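Local coordinates for protein putative cell surface hydrolase (Lactobacillus plantarum, PDB 3LP5) that is a putative cell surface hydrolase of the alpha/beta-hydrolase clan whose substrate is not known, at residues Phe97-Ala102 with His127-Met132; Ala5-Val10 with Glu60-Ile65. All blocks are in the same frame, centred on the assembly; numbering follows the deposited sequence.

Contact 1: residues Phe97-Ala102 with His127-Met132; sequences FNHFYA and HIDRLM
Tyr-101 lies beside Arg-130, and both side chains run the same way. The tyrosine ring and the guanidinium are nearly parallel, their planes 17° apart. The ring touches with its rim: CE1 sits over one face of the guanidinium, 3.1 Å from NH2, which is tight. Arg-130 NE is hydrogen-bonded to Leu-231 O, which helps to hold the guanidinium in place. Asp-129 adds a second neighbour to the ring, with its CB 3.7 Å from Tyr-101 CE1.

Ala-102 points to the other face of the sheet, with Phe-100, Ile-128 and Leu-131. Its CB is 3.7 Å from Leu-131 CD1 and 3.8 Å from Ile-128 CD1. The fully extended chi2 of Ile-128 (180°) carries CD1 out to the alanine. Ile-128 CB lies over one face of the Phe-100 ring as a CH-pi contact, 3.5 Å from CZ. Trp-112 and Leu-116 of helix 107-118 pack on this face.

His-127 makes the first backbone links of the pair. Its N donates to Asn-98 O at 2.9 Å, an almost straight bond (176°). Its O accepts Phe-100 N at 3.0 Å and also the CA-H of His-99.

The parallel ladder then slips by one residue. Phe-100 O takes Asp-129 N, but Ala-102 N turns to Arg-130 O at 2.9 Å. Asp-129 and Arg-130 thus stand opposite Tyr-101 alone, as in a beta bulge. The two strands, 99-105 and 127-134, form a beta-alpha-beta unit with helix 107-118 between them. The chemistry is divided: apolar packing on the side of helix 107-118, and polar groups beside an aromatic ring on the reverse face. Where the register slips, one buried backbone N-H, that of Arg-130, is left without a partner in the model.

Contact 2: residues Ala5-Val10 with Glu60-Ile65; sequences APVIMV and EPFIVI
Val-7 and Met-9 are paired with Phe-62 and Val-64 in a regular parallel ladder, with Ile-8 opposite Ile-63 between them. Four backbone hydrogen bonds hold it. Val-7 N donates to Pro-61 O and Met-9 N to Ile-63 O, both at 2.8 Å. In return Ile-63 N reaches Val-7 O at 2.9 Å, and Ile-65 N reaches Met-9 O. CA-H...O contacts, such as Ile-8 CA to Ile-63 O, fill in between them.

Aliphatic packing lines the face that carries Ile-8 and Ile-63. Ile-63 CD1 meets Pro-6 CB at 3.6 Å. Ile-65 CD1 presses on Ile-8 CG2 at 3.4 Å, closer than usual for two carbons. An extended chi2 of 175° puts that CD1 there. Leu-84, Ala-87 and Leu-91 of helix 74-92 pack against Ile-65.

Aromatic contacts belong to the reverse face. Val-7 and Phe-62 lie side by side, with Val-7 CB 3.9 Å from Phe-62 CD1. Met-9 SD makes a Met-aromatic contact, obliquely placed 5.0 Å from the centre of the Phe-62 ring. Phe-62 also stacks on His-35, while Phe-20 and Ile-24 of helix 17-30 meet Met-9. With apolar side chains on both faces, the backbone of Val-7, Met-9 and Ile-63 paired across the two strands and that of Ile-8 turned to strand 99-105, the contact has the chemistry of a central sheet buried between helices.

Contacts 1 and 2 are parts of one mixed sheet, in which their four strands run parallel in the order 62-67, 7-10, 99-105, 127-134. Their centres are about 9 Å apart. The inner strands join them directly: Tyr-101 O lies 2.7 Å from Ile-8 N and Tyr-101 N 3.1 Å from Pro-6 O, both probable hydrogen bonds. Phe-100 of contact 1 also packs on Pro-6 and Ile-8 of contact 2. Strand 99-105 leads into a GxSxG sequence, probably the nucleophile elbow of an alpha/beta hydrolase. Val-10 touches that turn, and Leu-131 lies near it. The side chain of Phe-62 lies about 6 Å from a bound sodium ion.

Contact 1: residues Phe97-Ala102 with His127-Met132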
ATOM      1  N   PHE A  97      -7.037   0.301 -18.274  1.00 16.74           N
ATOM      2  CA  PHE A  97      -7.779   0.642 -17.075  1.00 16.69           C
ATOM      3  C   PHE A  97      -7.583   2.116 -16.844  1.00 16.90           C
ATOM      4  O   PHE A  97      -6.475   2.621 -17.076  1.00 17.54           O
ATOM      5  CB  PHE A  97      -7.339  -0.208 -15.885  1.00 15.72           C
ATOM      6  CG  PHE A  97      -5.872  -0.100 -15.559  1.00 17.85           C
ATOM      7  CD1 PHE A  97      -5.445   0.722 -14.522  1.00 16.16           C
ATOM      8  CD2 PHE A  97      -4.912  -0.846 -16.267  1.00 17.08           C
ATOM      9  CE1 PHE A  97      -4.056   0.824 -14.221  1.00 20.99           C
ATOM     10  CE2 PHE A  97      -3.535  -0.759 -15.969  1.00 18.21           C
ATOM     11  CZ  PHE A  97      -3.108   0.067 -14.954  1.00 18.21           C
ATOM     12  N   ASN A  98      -8.620   2.837 -16.439  1.00 15.83           N
ATOM     13  CA  ASN A  98      -8.369   4.241 -16.136  1.00 16.88           C
ATOM     14  C   ASN A  98      -8.598   4.616 -14.685  1.00 15.50           C
ATOM     15  O   ASN A  98      -8.571   5.779 -14.346  1.00 15.79           O
ATOM     16  CB  ASN A  98      -9.023   5.203 -17.141  1.00 16.44           C
ATOM     17  CG  ASN A  98     -10.520   5.226 -17.008  1.00 20.85           C
ATOM     18  OD1 ASN A  98     -11.094   4.548 -16.142  1.00 21.77           O
ATOM     19  ND2 ASN A  98     -11.179   6.000 -17.862  1.00 22.48           N
ATOM     20  N   HIS A  99      -8.786   3.607 -13.851  1.00 14.86           N
ATOM     21  CA  HIS A  99      -9.048   3.752 -12.416  1.00 16.63           C
ATOM     22  C   HIS A  99      -8.321   2.562 -11.762  1.00 15.32           C
ATOM     23  O   HIS A  99      -8.264   1.480 -12.389  1.00 15.16           O
ATOM     24  CB  HIS A  99     -10.579   3.680 -12.099  1.00 18.12           C
ATOM     25  CG  HIS A  99     -11.308   4.979 -12.304  1.00 25.27           C
ATOM     26  ND1 HIS A  99     -11.959   5.300 -13.487  1.00 29.70           N
ATOM     27  CD2 HIS A  99     -11.494   6.043 -11.477  1.00 29.33           C
ATOM     28  CE1 HIS A  99     -12.506   6.503 -13.377  1.00 32.15           C
ATOM     29  NE2 HIS A  99     -12.245   6.972 -12.165  1.00 33.45           N
ATOM     30  N   PHE A 100      -7.732   2.751 -10.567  1.00 12.92           N
ATOM     31  CA  PHE A 100      -7.146   1.617  -9.838  1.00 12.47           C
ATOM     32  C   PHE A 100      -7.161   1.877  -8.321  1.00 12.02           C
ATOM     33  O   PHE A 100      -7.455   2.993  -7.858  1.00 12.64           O
ATOM     34  CB  PHE A 100      -5.695   1.302 -10.328  1.00 12.05           C
ATOM     35  CG  PHE A 100      -4.697   2.371  -9.982  1.00 12.50           C
ATOM     36  CD1 PHE A 100      -3.823   2.202  -8.957  1.00 12.24           C
ATOM     37  CD2 PHE A 100      -4.657   3.572 -10.714  1.00 15.86           C
ATOM     38  CE1 PHE A 100      -2.872   3.182  -8.620  1.00 13.47           C
ATOM     39  CE2 PHE A 100      -3.718   4.606 -10.376  1.00 15.52           C
ATOM     40  CZ  PHE A 100      -2.823   4.413  -9.342  1.00 13.08           C
ATOM     41  N   TYR A 101      -6.948   0.816  -7.551  1.00 10.41           N
ATOM     42  CA  TYR A 101      -6.731   0.916  -6.124  1.00 13.33           C
ATOM     43  C   TYR A 101      -5.311   0.436  -5.779  1.00 12.71           C
ATOM     44  O   TYR A 101      -4.710  -0.436  -6.446  1.00 11.57           O
ATOM     45  CB  TYR A 101      -7.749   0.076  -5.358  1.00 14.72           C
ATOM     46  CG  TYR A 101      -9.131   0.154  -5.952  1.00 17.02           C
ATOM     47  CD1 TYR A 101      -9.978   1.166  -5.581  1.00 19.45           C
ATOM     48  CD2 TYR A 101      -9.535  -0.716  -6.970  1.00 21.54           C
ATOM     49  CE1 TYR A 101     -11.221   1.280  -6.101  1.00 21.05           C
ATOM     50  CE2 TYR A 101     -10.810  -0.608  -7.534  1.00 23.15           C
ATOM     51  CZ  TYR A 101     -11.650   0.403  -7.080  1.00 25.29           C
ATOM     52  OH  TYR A 101     -12.935   0.573  -7.570  1.00 26.07           O
ATOM     53  N   ALA A 102      -4.798   0.971  -4.694  1.00 13.16           N
ATOM     54  CA  ALA A 102      -3.424   0.662  -4.328  1.00 12.21           C
ATOM     55  C   ALA A 102      -3.347   0.160  -2.902  1.00 12.21           C
ATOM     56  O   ALA A 102      -4.009   0.712  -2.015  1.00 10.04           O
ATOM     57  CB  ALA A 102      -2.569   1.915  -4.519  1.00 10.81           C
ATOM     58  N   HIS A 127      -6.526   7.296 -13.043  1.00 17.46           N
ATOM     59  CA  HIS A 127      -6.672   7.860 -11.684  1.00 17.06           C
ATOM     60  C   HIS A 127      -6.728   6.805 -10.568  1.00 16.29           C
ATOM     61  O   HIS A 127      -7.245   5.722 -10.793  1.00 14.77           O
ATOM     62  CB  HIS A 127      -7.895   8.758 -11.626  1.00 19.21           C
ATOM     63  CG  HIS A 127      -7.901   9.800 -12.702  1.00 25.45           C
ATOM     64  ND1 HIS A 127      -8.686   9.694 -13.835  1.00 30.23           N
ATOM     65  CD2 HIS A 127      -7.158  10.925 -12.863  1.00 28.58           C
ATOM     66  CE1 HIS A 127      -8.459  10.727 -14.630  1.00 29.05           C
ATOM     67  NE2 HIS A 127      -7.529  11.484 -14.068  1.00 31.41           N
ATOM     68  N   ILE A 128      -6.192   7.147  -9.383  1.00 14.78           N
ATOM     69  CA  ILE A 128      -6.281   6.263  -8.225  1.00 15.00           C
ATOM     70  C   ILE A 128      -7.540   6.647  -7.465  1.00 15.77           C
ATOM     71  O   ILE A 128      -7.843   7.807  -7.366  1.00 15.06           O
ATOM     72  CB  ILE A 128      -5.029   6.338  -7.360  1.00 15.64           C
ATOM     73  CG1 ILE A 128      -5.078   5.306  -6.216  1.00 13.36           C
ATOM     74  CG2 ILE A 128      -4.767   7.783  -6.880  1.00 15.61           C
ATOM     75  CD1 ILE A 128      -3.911   5.362  -5.401  1.00 15.91           C
ATOM     76  N   ASP A 129      -8.289   5.668  -6.991  1.00 15.18           N
ATOM     77  CA  ASP A 129      -9.525   5.931  -6.241  1.00 17.01           C
ATOM     78  C   ASP A 129      -9.276   5.816  -4.738  1.00 15.69           C
ATOM     79  O   ASP A 129      -9.762   6.649  -3.925  1.00 14.10           O
ATOM     80  CB  ASP A 129     -10.625   4.906  -6.607  1.00 18.86           C
ATOM     81  CG  ASP A 129     -11.206   5.110  -8.014  1.00 25.81           C
ATOM     82  OD1 ASP A 129     -10.865   6.122  -8.687  1.00 33.39           O
ATOM     83  OD2 ASP A 129     -12.028   4.259  -8.463  1.00 30.20           O
ATOM     84  N   ARG A 130      -8.559   4.760  -4.363  1.00 14.14           N
ATOM     85  CA  ARG A 130      -8.305   4.445  -2.953  1.00 15.32           C
ATOM     86  C   ARG A 130      -6.880   3.905  -2.751  1.00 13.79           C
ATOM     87  O   ARG A 130      -6.387   3.180  -3.605  1.00 13.82           O
ATOM     88  CB  ARG A 130      -9.312   3.429  -2.445  1.00 14.68           C
ATOM     89  CG  ARG A 130     -10.734   4.002  -2.451  1.00 18.77           C
ATOM     90  CD  ARG A 130     -11.734   3.157  -1.610  1.00 18.91           C
ATOM     91  NE  ARG A 130     -11.931   1.898  -2.316  1.00 25.25           N
ATOM     92  CZ  ARG A 130     -12.969   1.647  -3.110  1.00 22.99           C
ATOM     93  NH1 ARG A 130     -13.883   2.576  -3.287  1.00 24.26           N
ATOM     94  NH2 ARG A 130     -13.074   0.474  -3.726  1.00 19.70           N
ATOM     95  N   LEU A 131      -6.239   4.349  -1.669  1.00 12.52           N
ATOM     96  CA  LEU A 131      -4.936   3.877  -1.146  1.00 11.61           C
ATOM     97  C   LEU A 131      -5.038   3.355   0.294  1.00 11.98           C
ATOM     98  O   LEU A 131      -5.552   4.038   1.189  1.00 13.46           O
ATOM     99  CB  LEU A 131      -3.893   5.019  -1.194  1.00 11.32           C
ATOM    100  CG  LEU A 131      -2.518   4.697  -0.554  1.00 13.34           C
ATOM    101  CD1 LEU A 131      -1.774   3.525  -1.290  1.00 12.16           C
ATOM    102  CD2 LEU A 131      -1.743   6.037  -0.498  1.00 11.40           C
ATOM    103  N   MET A 132      -4.610   2.137   0.530  1.00 11.29           N
ATOM    104  CA  MET A 132      -4.425   1.661   1.916  1.00 11.51           C
ATOM    105  C   MET A 132      -2.933   1.368   2.131  1.00 12.63           C
ATOM    106  O   MET A 132      -2.267   0.701   1.304  1.00 12.98           O
ATOM    107  CB  MET A 132      -5.311   0.432   2.221  1.00 12.07           C
ATOM    108  CG  MET A 132      -5.022  -0.378   3.545  1.00 12.59           C
ATOM    109  SD  MET A 132      -6.257  -1.723   3.849  1.00  5.84           S
ATOM    110  CE  MET A 132      -7.615  -0.718   4.368  1.00 12.44           C
TER

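Contact 2: residues Ala5-Val10 with Glu60-Ile65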
ATOM      1  N   ALA A   5     -10.669  -2.344 -13.103  1.00 17.77           N
ATOM      2  CA  ALA A   5      -9.926  -1.544 -12.124  1.00 16.06           C
ATOM      3  C   ALA A   5      -9.108  -2.451 -11.212  1.00 14.50           C
ATOM      4  O   ALA A   5      -9.628  -3.041 -10.287  1.00 15.16           O
ATOM      5  CB  ALA A   5     -10.854  -0.613 -11.307  1.00 16.95           C
ATOM      6  N   PRO A   6      -7.807  -2.552 -11.464  1.00 13.36           N
ATOM      7  CA  PRO A   6      -6.988  -3.541 -10.785  1.00 12.96           C
ATOM      8  C   PRO A   6      -6.699  -3.063  -9.356  1.00 13.12           C
ATOM      9  O   PRO A   6      -6.866  -1.888  -9.085  1.00 12.12           O
ATOM     10  CB  PRO A   6      -5.740  -3.595 -11.632  1.00 14.01           C
ATOM     11  CG  PRO A   6      -5.635  -2.196 -12.248  1.00 13.27           C
ATOM     12  CD  PRO A   6      -7.049  -1.711 -12.406  1.00 13.08           C
ATOM     13  N   VAL A   7      -6.424  -3.987  -8.437  1.00 11.89           N
ATOM     14  CA  VAL A   7      -5.920  -3.602  -7.136  1.00 12.13           C
ATOM     15  C   VAL A   7      -4.380  -3.848  -7.198  1.00 11.95           C
ATOM     16  O   VAL A   7      -3.928  -5.019  -7.257  1.00 13.54           O
ATOM     17  CB  VAL A   7      -6.502  -4.466  -6.046  1.00 11.92           C
ATOM     18  CG1 VAL A   7      -6.017  -3.986  -4.660  1.00 11.17           C
ATOM     19  CG2 VAL A   7      -7.992  -4.466  -6.127  1.00 15.51           C
ATOM     20  N   ILE A   8      -3.584  -2.781  -7.215  1.00 10.90           N
ATOM     21  CA  ILE A   8      -2.111  -2.905  -7.346  1.00 11.68           C
ATOM     22  C   ILE A   8      -1.404  -2.908  -5.979  1.00 12.74           C
ATOM     23  O   ILE A   8      -1.613  -2.012  -5.205  1.00 11.97           O
ATOM     24  CB  ILE A   8      -1.550  -1.806  -8.286  1.00 12.34           C
ATOM     25  CG1 ILE A   8      -2.348  -1.844  -9.610  1.00 12.10           C
ATOM     26  CG2 ILE A   8      -0.044  -2.038  -8.539  1.00  9.35           C
ATOM     27  CD1 ILE A   8      -2.120  -0.652 -10.641  1.00 11.96           C
ATOM     28  N   MET A   9      -0.660  -3.981  -5.661  1.00 12.87           N
ATOM     29  CA  MET A   9      -0.149  -4.204  -4.303  1.00 13.57           C
ATOM     30  C   MET A   9       1.367  -4.213  -4.332  1.00 13.78           C
ATOM     31  O   MET A   9       1.987  -4.877  -5.189  1.00 12.70           O
ATOM     32  CB  MET A   9      -0.651  -5.539  -3.721  1.00 13.28           C
ATOM     33  CG  MET A   9      -2.263  -5.783  -3.868  1.00 15.55           C
ATOM     34  SD  MET A   9      -2.760  -7.498  -3.404  1.00 19.53           S
ATOM     35  CE  MET A   9      -2.731  -8.192  -5.044  1.00 26.45           C
ATOM     36  N   VAL A  10       1.974  -3.495  -3.391  1.00 13.61           N
ATOM     37  CA  VAL A  10       3.429  -3.307  -3.356  1.00 12.62           C
ATOM     38  C   VAL A  10       3.891  -3.619  -1.964  1.00 13.98           C
ATOM     39  O   VAL A  10       3.448  -2.996  -0.978  1.00 14.08           O
ATOM     40  CB  VAL A  10       3.859  -1.829  -3.660  1.00 13.54           C
ATOM     41  CG1 VAL A  10       5.401  -1.685  -3.557  1.00 10.88           C
ATOM     42  CG2 VAL A  10       3.399  -1.418  -5.081  1.00 13.96           C
ATOM     43  N   GLU A  60     -11.529  -6.922 -11.639  1.00 17.52           N
ATOM     44  CA  GLU A  60     -10.758  -6.507 -10.448  1.00 17.97           C
ATOM     45  C   GLU A  60      -9.559  -7.413 -10.176  1.00 17.14           C
ATOM     46  O   GLU A  60      -9.509  -8.136  -9.155  1.00 16.92           O
ATOM     47  CB  GLU A  60     -11.692  -6.443  -9.255  1.00 18.26           C
ATOM     48  CG  GLU A  60     -11.149  -5.654  -8.135  1.00 22.98           C
ATOM     49  CD  GLU A  60     -12.261  -5.361  -7.161  1.00 31.88           C
ATOM     50  OE1 GLU A  60     -12.821  -4.247  -7.216  1.00 31.12           O
ATOM     51  OE2 GLU A  60     -12.627  -6.295  -6.400  1.00 35.74           O
ATOM     52  N   PRO A  61      -8.577  -7.411 -11.116  1.00 15.93           N
ATOM     53  CA  PRO A  61      -7.442  -8.279 -10.891  1.00 15.70           C
ATOM     54  C   PRO A  61      -6.506  -7.698  -9.818  1.00 15.54           C
ATOM     55  O   PRO A  61      -6.451  -6.470  -9.634  1.00 15.27           O
ATOM     56  CB  PRO A  61      -6.739  -8.305 -12.260  1.00 16.05           C
ATOM     57  CG  PRO A  61      -7.168  -6.988 -12.911  1.00 16.33           C
ATOM     58  CD  PRO A  61      -8.559  -6.781 -12.450  1.00 15.24           C
ATOM     59  N   PHE A  62      -5.819  -8.605  -9.117  1.00 13.57           N
ATOM     60  CA  PHE A  62      -4.798  -8.239  -8.158  1.00 14.00           C
ATOM     61  C   PHE A  62      -3.502  -8.227  -8.931  1.00 13.22           C
ATOM     62  O   PHE A  62      -3.138  -9.231  -9.571  1.00 14.75           O
ATOM     63  CB  PHE A  62      -4.683  -9.308  -7.054  1.00 14.03           C
ATOM     64  CG  PHE A  62      -5.881  -9.388  -6.100  1.00 15.07           C
ATOM     65  CD1 PHE A  62      -6.849  -8.375  -6.043  1.00 17.84           C
ATOM     66  CD2 PHE A  62      -5.996 -10.471  -5.220  1.00 15.38           C
ATOM     67  CE1 PHE A  62      -7.926  -8.428  -5.142  1.00 16.10           C
ATOM     68  CE2 PHE A  62      -7.099 -10.558  -4.328  1.00 16.15           C
ATOM     69  CZ  PHE A  62      -8.053  -9.540  -4.293  1.00 16.44           C
ATOM     70  N   ILE A  63      -2.789  -7.129  -8.888  1.00 13.33           N
ATOM     71  CA  ILE A  63      -1.479  -7.094  -9.512  1.00 12.99           C
ATOM     72  C   ILE A  63      -0.406  -6.801  -8.424  1.00 14.14           C
ATOM     73  O   ILE A  63      -0.473  -5.749  -7.775  1.00 14.33           O
ATOM     74  CB  ILE A  63      -1.489  -6.060 -10.624  1.00 12.49           C
ATOM     75  CG1 ILE A  63      -2.628  -6.364 -11.628  1.00 10.44           C
ATOM     76  CG2 ILE A  63      -0.138  -6.057 -11.337  1.00 14.14           C
ATOM     77  CD1 ILE A  63      -2.740  -5.224 -12.751  1.00 12.58           C
ATOM     78  N   VAL A  64       0.537  -7.736  -8.179  1.00 13.07           N
ATOM     79  CA  VAL A  64       1.596  -7.493  -7.196  1.00 13.91           C
ATOM     80  C   VAL A  64       2.748  -6.919  -7.975  1.00 14.24           C
ATOM     81  O   VAL A  64       3.128  -7.480  -9.012  1.00 15.21           O
ATOM     82  CB  VAL A  64       2.062  -8.807  -6.515  1.00 13.90           C
ATOM     83  CG1 VAL A  64       3.280  -8.577  -5.510  1.00 15.99           C
ATOM     84  CG2 VAL A  64       0.892  -9.433  -5.777  1.00 14.82           C
ATOM     85  N   ILE A  65       3.309  -5.823  -7.497  1.00 12.65           N
ATOM     86  CA  ILE A  65       4.526  -5.270  -8.080  1.00 12.87           C
ATOM     87  C   ILE A  65       5.582  -5.205  -7.001  1.00 13.59           C
ATOM     88  O   ILE A  65       5.407  -4.443  -6.038  1.00 13.87           O
ATOM     89  CB  ILE A  65       4.310  -3.838  -8.682  1.00 11.30           C
ATOM     90  CG1 ILE A  65       3.217  -3.868  -9.746  1.00 13.09           C
ATOM     91  CG2 ILE A  65       5.671  -3.291  -9.247  1.00 13.76           C
ATOM     92  CD1 ILE A  65       2.869  -2.522 -10.285  1.00 11.72           C
TER